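Local coordinates for protein thymidylate synthase (Enterobacteria phage T4, PDB 1TIS) that catalyses the reductive methylation of dUMP to dTMP with methylenetetrahydrofolate, as a homodimer in the dTTP-forming pathway of the phage, at residues Glu256-Lys259 / Tyr260-Leu264. Sequence-based numbering, arbitrary orientation.
Sequences EQLK and YVLKL
The carbonyl oxygen of Leu258 takes the amide N of Leu262 at 2.9 Å, the shortest of three i to i+4 bonds in the C-terminal half of helix 254-262. The carbonyl points almost straight at its donor, with a C=O...N angle of 172°. One residue back, Val261 N reaches Gln257 O at 3.1 Å, here with the donor tilted 25° from the carbonyl plane. The bond from Tyr260 N to Glu256 O is weak at 3.4 Å, although its N-H is well aimed. After Leu262 the bonding shortens to i to i+3, Lys263 N bonding to Tyr260 O and Leu264 N to Val261 O, as is common near helix C-termini. On the apolar side Leu258 and Leu262 lie one turn apart and cross at a slant, CD2 of the first meeting CD1 of the second at 3.7 Å. Leu258 CD2 also lies 4.2 Å from Val261 CG1. That methyl stands anti to the backbone N (chi1 161°), while Val261 CG2, beside that N, faces back toward the Gln257 carbonyl. The Tyr260 ring turns its CD2 edge to the Glu256 carbonyl, whose oxygen lies near the ring plane. On the exposed side, the aliphatic CG of Lys263 rests 3.5 Å from Lys259 O. The helix is amphipathic: Leu258 settles against Ile122 and Ile123 of helix 121-131 and, with Val261, against Leu63 of helix 53-64. The buried amide of Gln257 donates through NE2 to the carbonyls of Phe249 and Met201, tying helix 254-262 to the preceding loop and to helix 184-202, while Tyr260 leans on Pro246 and Lys248.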
# COMPACT_ATOMS: atom_id res chain seq x y z
N GLU A 256 13.60 -3.02 25.10
CA GLU A 256 13.15 -3.04 26.47
C GLU A 256 11.77 -2.41 26.71
O GLU A 256 11.03 -2.70 27.67
CB GLU A 256 14.24 -2.35 27.23
CG GLU A 256 14.24 -2.55 28.69
CD GLU A 256 14.07 -4.00 29.04
OE1 GLU A 256 15.00 -4.78 28.83
OE2 GLU A 256 12.98 -4.33 29.51
N GLN A 257 11.43 -1.51 25.76
CA GLN A 257 10.14 -0.84 25.71
C GLN A 257 9.03 -1.78 25.24
O GLN A 257 7.92 -1.70 25.80
CB GLN A 257 10.15 0.36 24.77
CG GLN A 257 11.07 1.50 25.16
CD GLN A 257 10.88 2.72 24.27
OE1 GLN A 257 10.85 2.56 23.06
NE2 GLN A 257 10.69 3.94 24.77
N LEU A 258 9.22 -2.64 24.22
CA LEU A 258 8.18 -3.61 23.88
C LEU A 258 8.07 -4.59 25.04
O LEU A 258 6.96 -4.99 25.38
CB LEU A 258 8.47 -4.49 22.65
CG LEU A 258 7.96 -4.35 21.20
CD1 LEU A 258 8.49 -5.56 20.43
CD2 LEU A 258 6.44 -4.40 21.06
N LYS A 259 9.17 -4.99 25.69
CA LYS A 259 9.13 -6.00 26.76
C LYS A 259 8.07 -5.65 27.79
O LYS A 259 7.18 -6.43 28.14
CB LYS A 259 10.52 -6.09 27.38
CG LYS A 259 10.83 -7.29 28.28
CD LYS A 259 12.33 -7.63 28.23
CE LYS A 259 12.66 -7.99 26.77
NZ LYS A 259 14.08 -8.21 26.55
N TYR A 260 8.13 -4.38 28.20
CA TYR A 260 7.13 -3.82 29.07
C TYR A 260 5.77 -3.75 28.37
O TYR A 260 4.81 -4.17 29.00
CB TYR A 260 7.62 -2.43 29.52
CG TYR A 260 8.08 -2.55 30.96
CD1 TYR A 260 7.09 -2.81 31.90
CD2 TYR A 260 9.42 -2.48 31.31
CE1 TYR A 260 7.44 -3.03 33.21
CE2 TYR A 260 9.79 -2.69 32.63
CZ TYR A 260 8.78 -2.96 33.54
OH TYR A 260 9.06 -3.17 34.85
N VAL A 261 5.64 -3.27 27.12
CA VAL A 261 4.38 -3.21 26.37
C VAL A 261 3.61 -4.51 26.54
O VAL A 261 2.59 -4.53 27.22
CB VAL A 261 4.67 -2.96 24.85
CG1 VAL A 261 3.52 -3.34 23.91
CG2 VAL A 261 4.96 -1.48 24.72
N LEU A 262 4.20 -5.59 26.02
CA LEU A 262 3.67 -6.94 26.06
C LEU A 262 3.18 -7.38 27.44
O LEU A 262 2.34 -8.27 27.52
CB LEU A 262 4.75 -7.87 25.56
CG LEU A 262 4.78 -8.17 24.07
CD1 LEU A 262 4.83 -6.92 23.25
CD2 LEU A 262 6.02 -8.97 23.78
N LYS A 263 3.66 -6.80 28.54
CA LYS A 263 3.18 -7.11 29.87
C LYS A 263 1.79 -6.51 30.11
O LYS A 263 1.18 -6.79 31.16
CB LYS A 263 4.10 -6.54 30.93
CG LYS A 263 5.49 -7.09 31.15
CD LYS A 263 6.10 -6.27 32.30
CE LYS A 263 5.76 -6.73 33.74
NZ LYS A 263 4.35 -6.92 34.04
N LEU A 264 1.22 -5.69 29.23
CA LEU A 264 -0.07 -5.09 29.52
C LEU A 264 -1.19 -5.95 28.93
O LEU A 264 -1.20 -6.22 27.73
CB LEU A 264 -0.12 -3.65 28.93
CG LEU A 264 0.58 -2.38 29.53
CD1 LEU A 264 1.35 -2.65 30.83
CD2 LEU A 264 1.49 -1.83 28.44